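Local coordinates for uncharacterized protein (Bacillus thuringiensis serovar kurstaki, PDB 4XE7) that is a bacterial actin-like protein of the ParM type, which probably binds nucleotide and polymerises into cytoskeletal filaments that segregate plasmid DNA, at residues Arg103-Thr107 and Lys123-Leu127; Met315-Asp319 and Tyr378-Arg382. All blocks are in the same frame, centred on the assembly; numbering follows the deposited sequence.

Contact 1 of 2, residues Arg103-Thr107 and Lys123-Leu127; sequences RQEPT and KKLHL
L125 is the centre of the apolar contact, its two methyls dividing the loop 103-107 between them. CD2 of L125 lies against CB of Q104 at 3.7 Å. CD1 of L125 meets the backbone one and two residues on, 3.8 Å from both the carbonyl O of E105 and CA of P106. Beside it the imidazole of H126 is met obliquely by the P106 ring, CG of P106 to CE1 of H126 being 3.9 Å. H126 is buried and also touches T40 and F118. The loop leads from helix 95-98 back to the start of helix 123-140, and it runs beside strand 33-45 of the eight-stranded sheet in this actin-like fold; Q104 is backbone-bonded to I42. K124 NZ donates a hydrogen bond to OE1 of Q104, 3.1 Å long and slightly out of the carbonyl plane. The lysine leaves its backbone with CG between N and the carbonyl carbon (chi1 85°) and bends only at chi4 (-60°), which brings the ammonium to the amide oxygen at a C=O...N angle of 139°. Within the loop, R103 NE forms a salt bridge with E105 OE1 at 3.0 Å, meeting that oxygen from above the carboxylate plane.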
loop_
_atom_site.group_PDB
_atom_site.type_symbol
_atom_site.label_atom_id
_atom_site.label_comp_id
_atom_site.label_asym_id
_atom_site.label_seq_id
_atom_site.Cartn_x
_atom_site.Cartn_y
_atom_site.Cartn_z
ATOM N N ARG A 103 -6.998 1.611 -22.359
ATOM C CA ARG A 103 -6.510 0.968 -21.149
ATOM C C ARG A 103 -7.448 -0.162 -20.725
ATOM O O ARG A 103 -8.648 -0.142 -21.022
ATOM C CB ARG A 103 -6.355 1.969 -20.016
ATOM C CG ARG A 103 -7.651 2.493 -19.457
ATOM C CD ARG A 103 -7.358 3.546 -18.400
ATOM N NE ARG A 103 -8.537 4.308 -18.000
ATOM C CZ ARG A 103 -8.915 5.450 -18.570
ATOM N NH1 ARG A 103 -8.218 5.950 -19.584
ATOM N NH2 ARG A 103 -9.998 6.080 -18.138
ATOM N N GLN A 104 -6.886 -1.155 -20.046
ATOM C CA GLN A 104 -7.675 -2.255 -19.513
ATOM C C GLN A 104 -7.543 -2.292 -17.997
ATOM O O GLN A 104 -6.434 -2.221 -17.462
ATOM C CB GLN A 104 -7.235 -3.577 -20.140
ATOM C CG GLN A 104 -7.249 -3.541 -21.671
ATOM C CD GLN A 104 -6.872 -4.878 -22.303
ATOM O OE1 GLN A 104 -7.296 -5.934 -21.843
ATOM N NE2 GLN A 104 -6.068 -4.831 -23.354
ATOM N N GLU A 105 -8.681 -2.376 -17.311
ATOM C CA GLU A 105 -8.727 -2.382 -15.848
ATOM C C GLU A 105 -9.617 -3.519 -15.340
ATOM O O GLU A 105 -10.437 -4.057 -16.092
ATOM C CB GLU A 105 -9.226 -1.021 -15.324
ATOM C CG GLU A 105 -8.242 0.124 -15.585
ATOM C CD GLU A 105 -8.813 1.512 -15.295
ATOM O OE1 GLU A 105 -9.417 2.123 -16.206
ATOM O OE2 GLU A 105 -8.637 2.000 -14.159
ATOM N N PRO A 106 -9.457 -3.904 -14.063
ATOM C CA PRO A 106 -10.372 -4.931 -13.556
ATOM C C PRO A 106 -11.807 -4.409 -13.483
ATOM O O PRO A 106 -12.026 -3.261 -13.107
ATOM C CB PRO A 106 -9.819 -5.236 -12.158
ATOM C CG PRO A 106 -8.391 -4.735 -12.185
ATOM C CD PRO A 106 -8.449 -3.524 -13.056
ATOM N N THR A 107 -12.771 -5.239 -13.865
ATOM C CA THR A 107 -14.175 -4.881 -13.716
ATOM C C THR A 107 -14.899 -5.889 -12.828
ATOM O O THR A 107 -14.290 -6.818 -12.291
ATOM C CB THR A 107 -14.895 -4.784 -15.077
ATOM O OG1 THR A 107 -14.783 -6.030 -15.777
ATOM C CG2 THR A 107 -14.291 -3.663 -15.925
ATOM N N LYS A 123 -6.494 -12.855 -16.183
ATOM C CA LYS A 123 -5.173 -13.103 -15.605
ATOM C C LYS A 123 -4.115 -12.113 -16.082
ATOM O O LYS A 123 -3.272 -11.707 -15.286
ATOM C CB LYS A 123 -4.710 -14.533 -15.889
ATOM C CG LYS A 123 -4.481 -14.832 -17.363
ATOM C CD LYS A 123 -4.036 -16.266 -17.582
ATOM C CE LYS A 123 -3.699 -16.512 -19.050
ATOM N NZ LYS A 123 -3.031 -17.822 -19.249
ATOM N N LYS A 124 -4.152 -11.708 -17.357
ATOM C CA LYS A 124 -3.121 -10.805 -17.838
ATOM C C LYS A 124 -3.196 -9.440 -17.129
ATOM O O LYS A 124 -2.160 -8.810 -16.914
ATOM C CB LYS A 124 -3.184 -10.643 -19.359
ATOM C CG LYS A 124 -4.140 -9.597 -19.901
ATOM C CD LYS A 124 -4.059 -9.570 -21.441
ATOM C CE LYS A 124 -5.049 -8.581 -22.034
ATOM N NZ LYS A 124 -6.462 -8.897 -21.683
ATOM N N LEU A 125 -4.392 -9.004 -16.730
ATOM C CA LEU A 125 -4.528 -7.755 -15.965
ATOM C C LEU A 125 -3.667 -7.750 -14.700
ATOM O O LEU A 125 -3.172 -6.703 -14.278
ATOM C CB LEU A 125 -5.982 -7.509 -15.543
ATOM C CG LEU A 125 -7.078 -7.394 -16.598
ATOM C CD1 LEU A 125 -8.451 -7.253 -15.928
ATOM C CD2 LEU A 125 -6.794 -6.217 -17.531
ATOM N N HIS A 126 -3.520 -8.919 -14.083
ATOM C CA HIS A 126 -2.860 -9.016 -12.789
ATOM C C HIS A 126 -1.446 -9.557 -12.899
ATOM O O HIS A 126 -0.590 -9.182 -12.111
ATOM C CB HIS A 126 -3.715 -9.872 -11.839
ATOM C CG HIS A 126 -5.064 -9.273 -11.577
ATOM N ND1 HIS A 126 -5.252 -8.232 -10.690
ATOM C CD2 HIS A 126 -6.271 -9.515 -12.133
ATOM C CE1 HIS A 126 -6.525 -7.880 -10.696
ATOM N NE2 HIS A 126 -7.165 -8.637 -11.565
ATOM N N LEU A 127 -1.187 -10.415 -13.888
ATOM C CA LEU A 127 0.169 -10.938 -14.065
ATOM C C LEU A 127 1.148 -9.881 -14.569
ATOM O O LEU A 127 2.299 -9.800 -14.100
ATOM C CB LEU A 127 0.175 -12.122 -15.026
ATOM C CG LEU A 127 -0.487 -13.391 -14.489
ATOM C CD1 LEU A 127 -0.601 -14.434 -15.594
ATOM C CD2 LEU A 127 0.277 -13.938 -13.291
#

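Contact 2 of 2, residues Met315-Asp319 and Tyr378-Arg382; sequences MIEDD and YAGLR
Helix 300-317 ends beside the short helix 378-381, the backbones nearest at M315 and A379, whose CA atoms are 7.9 Å apart. I316 lays CG1 over one face of the Y378 ring, a CH-pi contact 3.8 Å from the centroid and 16° off the ring normal. CB of R382 lies above the opposite face, toward the rim. Y378 CG is anti to the backbone N (chi1 -175°), which carries the ring across to the other helix, where M315 CB also approaches it obliquely. M315 bends at chi3 (80°), placing CE over one face of the R382 guanidinium, 3.6 Å from NH2 of R382, and against CB of A379. The polar atoms meet through water. Water 1 accepts from OH of Y378 at 2.7 Å and donates to O of M315, with a weak bond from R382 NH1. Water 2 accepts from NH1 of R382 at 2.9 Å and probably donates to O of D318. Both waters lie at the guanidinium edge, in its plane. The C-terminal end of helix 300-317 thus packs on helix 378-381, with water bridging its last carbonyls to R382, in the part of the actin-like fold that contains the five-stranded sheet.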
loop_
_atom_site.group_PDB
_atom_site.type_symbol
_atom_site.label_atom_id
_atom_site.label_comp_id
_atom_site.label_asym_id
_atom_site.label_seq_id
_atom_site.Cartn_x
_atom_site.Cartn_y
_atom_site.Cartn_z
ATOM N N MET A 315 4.970 13.148 16.569
ATOM C CA MET A 315 4.165 12.646 17.683
ATOM C C MET A 315 4.466 11.163 17.911
ATOM O O MET A 315 4.615 10.722 19.038
ATOM C CB MET A 315 2.656 12.843 17.422
ATOM C CG MET A 315 2.182 14.284 17.227
ATOM S SD MET A 315 0.364 14.471 17.300
ATOM C CE MET A 315 0.082 14.465 19.053
ATOM N N ILE A 316 4.552 10.396 16.827
ATOM C CA ILE A 316 4.819 8.962 16.926
ATOM C C ILE A 316 6.208 8.683 17.523
ATOM O O ILE A 316 6.390 7.716 18.263
ATOM C CB ILE A 316 4.679 8.285 15.558
ATOM C CG1 ILE A 316 3.210 8.331 15.119
ATOM C CG2 ILE A 316 5.194 6.844 15.595
ATOM C CD1 ILE A 316 2.954 7.790 13.701
ATOM N N GLU A 317 7.174 9.550 17.227
ATOM C CA GLU A 317 8.520 9.429 17.790
ATOM C C GLU A 317 8.596 9.773 19.279
ATOM O O GLU A 317 9.512 9.343 19.984
ATOM C CB GLU A 317 9.495 10.332 17.025
ATOM C CG GLU A 317 9.821 9.846 15.639
ATOM C CD GLU A 317 10.555 8.522 15.649
ATOM O OE1 GLU A 317 11.665 8.463 16.222
ATOM O OE2 GLU A 317 10.020 7.540 15.089
ATOM N N ASP A 318 7.641 10.554 19.759
ATOM C CA ASP A 318 7.813 11.212 21.046
ATOM C C ASP A 318 6.472 11.587 21.631
ATOM O O ASP A 318 5.883 12.601 21.239
ATOM C CB ASP A 318 8.695 12.458 20.871
ATOM C CG ASP A 318 9.043 13.139 22.179
ATOM O OD1 ASP A 318 8.491 12.794 23.250
ATOM O OD2 ASP A 318 9.876 14.063 22.123
ATOM N N ASP A 319 6.020 10.773 22.586
ATOM C CA ASP A 319 4.720 10.930 23.235
ATOM C C ASP A 319 4.515 12.293 23.903
ATOM O O ASP A 319 3.379 12.694 24.156
ATOM C CB ASP A 319 4.515 9.833 24.292
ATOM C CG ASP A 319 4.593 8.430 23.718
ATOM O OD1 ASP A 319 4.896 7.493 24.489
ATOM O OD2 ASP A 319 4.348 8.258 22.507
ATOM N N TYR A 378 -4.440 9.904 15.148
ATOM C CA TYR A 378 -3.423 9.470 16.106
ATOM C C TYR A 378 -3.475 10.217 17.453
ATOM O O TYR A 378 -3.339 9.590 18.498
ATOM C CB TYR A 378 -2.010 9.598 15.495
ATOM C CG TYR A 378 -0.924 9.037 16.404
ATOM C CD1 TYR A 378 -0.210 9.861 17.266
ATOM C CD2 TYR A 378 -0.639 7.676 16.420
ATOM C CE1 TYR A 378 0.780 9.332 18.129
ATOM C CE2 TYR A 378 0.333 7.149 17.263
ATOM C CZ TYR A 378 1.044 7.983 18.110
ATOM O OH TYR A 378 2.011 7.455 18.946
ATOM N N ALA A 379 -3.666 11.536 17.437
ATOM C CA ALA A 379 -3.614 12.307 18.683
ATOM C C ALA A 379 -4.619 11.816 19.712
ATOM O O ALA A 379 -4.349 11.836 20.908
ATOM C CB ALA A 379 -3.839 13.803 18.401
ATOM N N GLY A 380 -5.774 11.355 19.248
ATOM C CA GLY A 380 -6.770 10.788 20.141
ATOM C C GLY A 380 -6.687 9.269 20.276
ATOM O O GLY A 380 -6.732 8.732 21.392
ATOM N N LEU A 381 -6.541 8.575 19.149
ATOM C CA LEU A 381 -6.547 7.106 19.156
ATOM C C LEU A 381 -5.482 6.533 20.081
ATOM O O LEU A 381 -5.699 5.498 20.713
ATOM C CB LEU A 381 -6.351 6.563 17.734
ATOM C CG LEU A 381 -7.506 6.871 16.782
ATOM C CD1 LEU A 381 -7.122 6.597 15.320
ATOM C CD2 LEU A 381 -8.721 6.072 17.171
ATOM N N ARG A 382 -4.334 7.193 20.182
ATOM C CA ARG A 382 -3.270 6.637 21.037
ATOM C C ARG A 382 -3.680 6.499 22.511
ATOM O O ARG A 382 -3.109 5.695 23.229
ATOM C CB ARG A 382 -1.997 7.480 20.940
ATOM C CG ARG A 382 -2.158 8.839 21.523
ATOM C CD ARG A 382 -0.885 9.610 21.409
ATOM N NE ARG A 382 -1.064 10.971 21.892
ATOM C CZ ARG A 382 -0.095 11.871 21.893
ATOM N NH1 ARG A 382 1.099 11.531 21.430
ATOM N NH2 ARG A 382 -0.318 13.091 22.353
HETATM O O HOH W 1 3.255 9.176 20.555
HETATM O O HOH W 2 3.304 13.348 20.839
HETATM O O HOH W 3 1.873 14.619 24.332
#

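How the contacts relate
Contact 1 closes before contact 2 opens along the chain, and the two lie on opposite sides of its centre, their own centres 39 Å apart and their nearest atoms about 30 Å apart. They share no helix or strand. Contact 1 belongs to the N-terminal part, where the loop before helix 123-140 is set beside the eight-stranded sheet. Contact 2 lies in the later part, between helix 300-317 and the short helix 378-381 that follows strand 366-370 of the five-stranded sheet. Helix 337-362 comes between its segments in sequence and touches A379. The separation is consistent with the two-domain plan of actin-like proteins.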